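Local coordinates for protein N-acetylneuraminate lyase (Fusobacterium nucleatum subsp. nucleatum ATCC 25586, PDB 5ZJM) that is an N-acetylneuraminate lyase, a TIM-barrel enzyme of the dihydrodipicolinate synthetase family, at residues V61-I66 with T95-K100; I76-S81 with S103-F108. All coordinates share one frame; numbering follows the deposited sequence.

From the N terminus the chain passes through 61-66 on helix 55-69, then 76-81 at the end of strand 74-78, then 95-100 at the end of helix 84-97, and last 103-108, which leaves strand 101-103. Contact 1 closes a loop from the first to the third of these segments and contact 2 one from the second to the fourth, so the two loops cross. Contact 1 joins successive helices on the outside of the barrel, whereas contact 2 joins the parallel strands beneath them and the loops that follow. Their centres lie about 15 Å apart, yet they touch: the rings of F62 and Y99 both pack on the methyl of A77.

Contact 1 of 2, residues V61-I66 with T95-K100; sequences VFEIAI and TKLGYK
The hydroxyl of Y99 donates a 2.7 Å hydrogen bond from OH to F62 O, in the carbonyl plane and on a lone pair. That oxygen also accepts the helical bond from I66 N, so two donors share it, and the phenol is tied to helix 55-69 without breaking the helix. A65 CB lies 3.4 Å from Y99 OH.

The aromatic rings form a T-shaped pair. The edge of F62 is directed at the face of Y99, with centroids 5.7 Å apart and planes at 78°, while the Y99 hydroxyl lies at the F62 edge. F62 CG is anti to its carbonyl carbon (chi1 -75°), which brings CD1 to the tyrosine.

Apolar contacts complete the interface. With CG1 anti to the backbone N (chi1 -167°), I66 extends CD1 across to 3.6 Å from Y99 CD1, and the same methyl lies against the backbone of L97 and G98. L97 reaches back with CD2, 3.5 Å from E63 CA. G98, at positive phi, ends helix 84-97 in a Schellman motif and turns the chain toward Y99.

Helices 55-69 and 84-97 are thereby joined side by side over the barrel: I66 and Y99 pack on L75 of strand 74-78, F62 and A65 meet V43 of strand 40-43, and A65 also touches I29 of helix 22-35.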
loop_
_atom_site.group_PDB
_atom_site.type_symbol
_atom_site.label_atom_id
_atom_site.label_comp_id
_atom_site.label_asym_id
_atom_site.label_seq_id
_atom_site.Cartn_x
_atom_site.Cartn_y
_atom_site.Cartn_z
ATOM N N VAL B 61 -8.747 -35.711 5.729
ATOM C CA VAL B 61 -8.008 -35.434 4.501
ATOM C C VAL B 61 -6.564 -35.904 4.630
ATOM O O VAL B 61 -6.014 -36.522 3.710
ATOM C CB VAL B 61 -8.087 -33.936 4.150
ATOM C CG1 VAL B 61 -7.138 -33.603 2.999
ATOM C CG2 VAL B 61 -9.506 -33.547 3.797
ATOM N N PHE B 62 -5.930 -35.632 5.775
ATOM C CA PHE B 62 -4.546 -36.058 5.978
ATOM C C PHE B 62 -4.423 -37.576 5.950
ATOM O O PHE B 62 -3.432 -38.119 5.447
ATOM C CB PHE B 62 -4.014 -35.510 7.302
ATOM C CG PHE B 62 -3.680 -34.047 7.265
ATOM C CD1 PHE B 62 -2.891 -33.527 6.255
ATOM C CD2 PHE B 62 -4.141 -33.191 8.255
ATOM C CE1 PHE B 62 -2.579 -32.175 6.226
ATOM C CE2 PHE B 62 -3.835 -31.845 8.231
ATOM C CZ PHE B 62 -3.052 -31.335 7.215
ATOM N N GLU B 63 -5.418 -38.279 6.491
ATOM C CA GLU B 63 -5.358 -39.735 6.530
ATOM C C GLU B 63 -5.626 -40.339 5.156
ATOM O O GLU B 63 -4.942 -41.284 4.749
ATOM C CB GLU B 63 -6.354 -40.260 7.563
ATOM C CG GLU B 63 -6.667 -41.736 7.451
ATOM C CD GLU B 63 -7.581 -42.207 8.563
ATOM O OE1 GLU B 63 -8.387 -41.387 9.054
ATOM O OE2 GLU B 63 -7.496 -43.394 8.945
ATOM N N ILE B 64 -6.599 -39.794 4.423
ATOM C CA ILE B 64 -6.863 -40.254 3.064
ATOM C C ILE B 64 -5.650 -40.018 2.172
ATOM O O ILE B 64 -5.290 -40.870 1.350
ATOM C CB ILE B 64 -8.117 -39.559 2.505
ATOM C CG1 ILE B 64 -9.373 -40.097 3.186
ATOM C CG2 ILE B 64 -8.213 -39.741 0.999
ATOM C CD1 ILE B 64 -10.614 -39.299 2.871
ATOM N N ALA B 65 -4.991 -38.867 2.328
ATOM C CA ALA B 65 -3.872 -38.537 1.451
ATOM C C ALA B 65 -2.680 -39.461 1.685
ATOM O O ALA B 65 -2.053 -39.921 0.725
ATOM C CB ALA B 65 -3.464 -37.078 1.634
ATOM N N ILE B 66 -2.349 -39.741 2.945
ATOM C CA ILE B 66 -1.186 -40.582 3.205
ATOM C C ILE B 66 -1.482 -42.028 2.829
ATOM O O ILE B 66 -0.577 -42.776 2.436
ATOM C CB ILE B 66 -0.730 -40.452 4.671
ATOM C CG1 ILE B 66 0.654 -41.081 4.849
ATOM C CG2 ILE B 66 -1.740 -41.090 5.614
ATOM C CD1 ILE B 66 1.576 -40.286 5.751
ATOM N N THR B 95 1.918 -36.514 12.387
ATOM C CA THR B 95 3.212 -37.123 12.667
ATOM C C THR B 95 3.057 -38.605 12.987
ATOM O O THR B 95 3.870 -39.428 12.548
ATOM C CB THR B 95 3.898 -36.393 13.826
ATOM O OG1 THR B 95 3.994 -34.996 13.523
ATOM C CG2 THR B 95 5.290 -36.941 14.061
ATOM N N LYS B 96 2.000 -38.968 13.720
ATOM C CA LYS B 96 1.742 -40.375 13.998
ATOM C C LYS B 96 1.248 -41.112 12.760
ATOM O O LYS B 96 1.420 -42.332 12.661
ATOM C CB LYS B 96 0.745 -40.509 15.151
ATOM C CG LYS B 96 0.391 -41.947 15.525
ATOM C CD LYS B 96 1.507 -42.599 16.329
ATOM C CE LYS B 96 0.986 -43.727 17.213
ATOM N NZ LYS B 96 1.025 -43.376 18.664
ATOM N N LEU B 97 0.665 -40.394 11.798
ATOM C CA LEU B 97 0.196 -41.024 10.571
ATOM C C LEU B 97 1.321 -41.298 9.583
ATOM O O LEU B 97 1.118 -42.064 8.634
ATOM C CB LEU B 97 -0.863 -40.146 9.904
ATOM C CG LEU B 97 -2.322 -40.529 10.134
ATOM C CD1 LEU B 97 -2.669 -40.477 11.612
ATOM C CD2 LEU B 97 -3.210 -39.593 9.348
ATOM N N GLY B 98 2.492 -40.703 9.780
ATOM C CA GLY B 98 3.639 -40.947 8.922
ATOM C C GLY B 98 4.134 -39.745 8.139
ATOM O O GLY B 98 5.094 -39.891 7.370
ATOM N N TYR B 99 3.543 -38.562 8.285
ATOM C CA TYR B 99 4.053 -37.388 7.593
ATOM C C TYR B 99 5.422 -37.011 8.148
ATOM O O TYR B 99 5.600 -36.886 9.363
ATOM C CB TYR B 99 3.078 -36.220 7.739
ATOM C CG TYR B 99 1.868 -36.302 6.838
ATOM C CD1 TYR B 99 0.781 -37.100 7.172
ATOM C CD2 TYR B 99 1.803 -35.567 5.660
ATOM C CE1 TYR B 99 -0.331 -37.172 6.361
ATOM C CE2 TYR B 99 0.690 -35.632 4.837
ATOM C CZ TYR B 99 -0.374 -36.437 5.193
ATOM O OH TYR B 99 -1.484 -36.509 4.375
ATOM N N LYS B 100 6.392 -36.836 7.257
ATOM C CA LYS B 100 7.760 -36.551 7.659
ATOM C C LYS B 100 8.107 -35.071 7.595
ATOM O O LYS B 100 9.231 -34.699 7.946
ATOM C CB LYS B 100 8.742 -37.350 6.794
#

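Contact 2 of 2, residues I76-S81 with S103-F108; sequences IAQVGS and SAVTPF
The carboxamide of Q78 and the ring of F108 are the flat groups that meet the opposite segment. V105 N and G80 N reach Q78 OE1 from opposite faces of the amide plane: V105 N, at 2.9 Å from OE1, is tilted 21° from it, and G80 N, at 3.0 Å from OE1, stands well above it. At the edge of the F108 ring, in its plane, lies S81 O, 3.3 Å from CD1; F108 N adds a weak hydrogen bond to this carbonyl. The F108 ring also stacks on F108 of the second subunit.

Q78 starts with CG anti to the backbone N (chi1 -155°) and bends at chi2, which puts OE1 ahead of the strand end, between the two chains as they leave the sheet. Its NE2 is held by G44 O, so both ends of the amide are fixed and its rotation is set. CG passes 3.2 Å from S103 OG, a hydroxyl hydrogen-bonded to Y42 OH.

Backbone bonds form the parallel pairing of Q78 with S103: S103 N to A77 O and V79 N to S103 O, both 2.9 Å. Beyond it, V105 CG2 packs 3.5 Å from S81 N.

Adjacent parallel strands 74-78 and 101-103, linked through helix 84-97, make a beta-alpha-beta crossover of the TIM barrel. Past their C-terminal ends, where this fold places its active site, the side-chain amide of Q78 continues the pairing into the loops.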
loop_
_atom_site.group_PDB
_atom_site.type_symbol
_atom_site.label_atom_id
_atom_site.label_comp_id
_atom_site.label_asym_id
_atom_site.label_seq_id
_atom_site.Cartn_x
_atom_site.Cartn_y
_atom_site.Cartn_z
ATOM N N ILE B 76 3.981 -33.115 2.590
ATOM C CA ILE B 76 4.104 -32.020 3.541
ATOM C C ILE B 76 2.707 -31.701 4.042
ATOM O O ILE B 76 1.772 -31.577 3.242
ATOM C CB ILE B 76 4.752 -30.774 2.913
ATOM C CG1 ILE B 76 6.050 -31.142 2.197
ATOM C CG2 ILE B 76 5.028 -29.721 3.987
ATOM C CD1 ILE B 76 6.769 -29.946 1.596
ATOM N N ALA B 77 2.565 -31.572 5.356
ATOM C CA ALA B 77 1.276 -31.331 5.991
ATOM C C ALA B 77 1.254 -29.906 6.526
ATOM O O ALA B 77 2.048 -29.553 7.405
ATOM C CB ALA B 77 1.025 -32.331 7.117
ATOM N N GLN B 78 0.343 -29.094 6.004
ATOM C CA GLN B 78 0.146 -27.735 6.493
ATOM C C GLN B 78 -0.830 -27.807 7.665
ATOM O O GLN B 78 -2.004 -28.134 7.477
ATOM C CB GLN B 78 -0.377 -26.838 5.375
ATOM C CG GLN B 78 -0.070 -25.367 5.567
ATOM C CD GLN B 78 -0.849 -24.781 6.718
ATOM O OE1 GLN B 78 -0.289 -24.105 7.579
ATOM N NE2 GLN B 78 -2.150 -25.045 6.746
ATOM N N VAL B 79 -0.353 -27.495 8.870
ATOM C CA VAL B 79 -1.125 -27.716 10.088
ATOM C C VAL B 79 -1.482 -26.424 10.802
ATOM O O VAL B 79 -2.111 -26.473 11.863
ATOM C CB VAL B 79 -0.404 -28.676 11.057
ATOM C CG1 VAL B 79 -0.128 -30.013 10.379
ATOM C CG2 VAL B 79 0.890 -28.048 11.592
ATOM N N GLY B 80 -1.118 -25.273 10.250
ATOM C CA GLY B 80 -1.381 -23.997 10.880
ATOM C C GLY B 80 -2.778 -23.502 10.568
ATOM O O GLY B 80 -3.712 -24.282 10.351
ATOM N N SER B 81 -2.927 -22.173 10.665
ATOM C CA SER B 81 -4.101 -21.393 10.269
ATOM C C SER B 81 -4.913 -20.933 11.475
ATOM O O SER B 81 -5.031 -19.729 11.717
ATOM C CB SER B 81 -5.000 -22.163 9.279
ATOM O OG SER B 81 -6.352 -21.748 9.368
ATOM N N SER B 103 4.388 -27.903 7.712
ATOM C CA SER B 103 4.450 -26.475 7.472
ATOM C C SER B 103 3.306 -25.838 8.245
ATOM O O SER B 103 2.339 -26.506 8.623
ATOM C CB SER B 103 4.390 -26.145 5.975
ATOM O OG SER B 103 3.060 -26.123 5.506
ATOM N N ALA B 104 3.436 -24.543 8.506
ATOM C CA ALA B 104 2.440 -23.856 9.323
ATOM C C ALA B 104 2.454 -22.379 8.980
ATOM O O ALA B 104 3.504 -21.732 9.052
ATOM C CB ALA B 104 2.713 -24.069 10.812
ATOM N N VAL B 105 1.319 -21.857 8.582
ATOM C CA VAL B 105 1.151 -20.415 8.521
ATOM C C VAL B 105 0.850 -19.918 9.926
ATOM O O VAL B 105 0.327 -20.655 10.774
ATOM C CB VAL B 105 0.049 -20.024 7.515
ATOM C CG1 VAL B 105 0.380 -20.583 6.138
ATOM C CG2 VAL B 105 -1.304 -20.523 7.977
ATOM N N THR B 106 1.227 -18.675 10.199
ATOM C CA THR B 106 0.926 -18.089 11.491
ATOM C C THR B 106 -0.592 -17.989 11.659
ATOM O O THR B 106 -1.341 -18.049 10.680
ATOM C CB THR B 106 1.585 -16.716 11.612
ATOM O OG1 THR B 106 1.359 -15.964 10.415
ATOM C CG2 THR B 106 3.087 -16.878 11.817
ATOM N N PRO B 107 -1.079 -17.889 12.893
ATOM C CA PRO B 107 -2.526 -17.766 13.090
ATOM C C PRO B 107 -3.053 -16.463 12.505
ATOM O O PRO B 107 -2.326 -15.477 12.366
ATOM C CB PRO B 107 -2.688 -17.810 14.611
ATOM C CG PRO B 107 -1.431 -18.404 15.124
ATOM C CD PRO B 107 -0.360 -17.978 14.175
ATOM N N PHE B 108 -4.342 -16.473 12.167
ATOM C CA PHE B 108 -4.989 -15.339 11.516
ATOM C C PHE B 108 -5.622 -14.346 12.489
ATOM O O PHE B 108 -5.931 -13.219 12.083
ATOM C CB PHE B 108 -6.063 -15.844 10.542
ATOM C CG PHE B 108 -7.338 -16.271 11.218
ATOM C CD1 PHE B 108 -7.422 -17.499 11.857
ATOM C CD2 PHE B 108 -8.451 -15.442 11.221
ATOM C CE1 PHE B 108 -8.592 -17.891 12.484
ATOM C CE2 PHE B 108 -9.623 -15.828 11.848
ATOM C CZ PHE B 108 -9.695 -17.052 12.479
#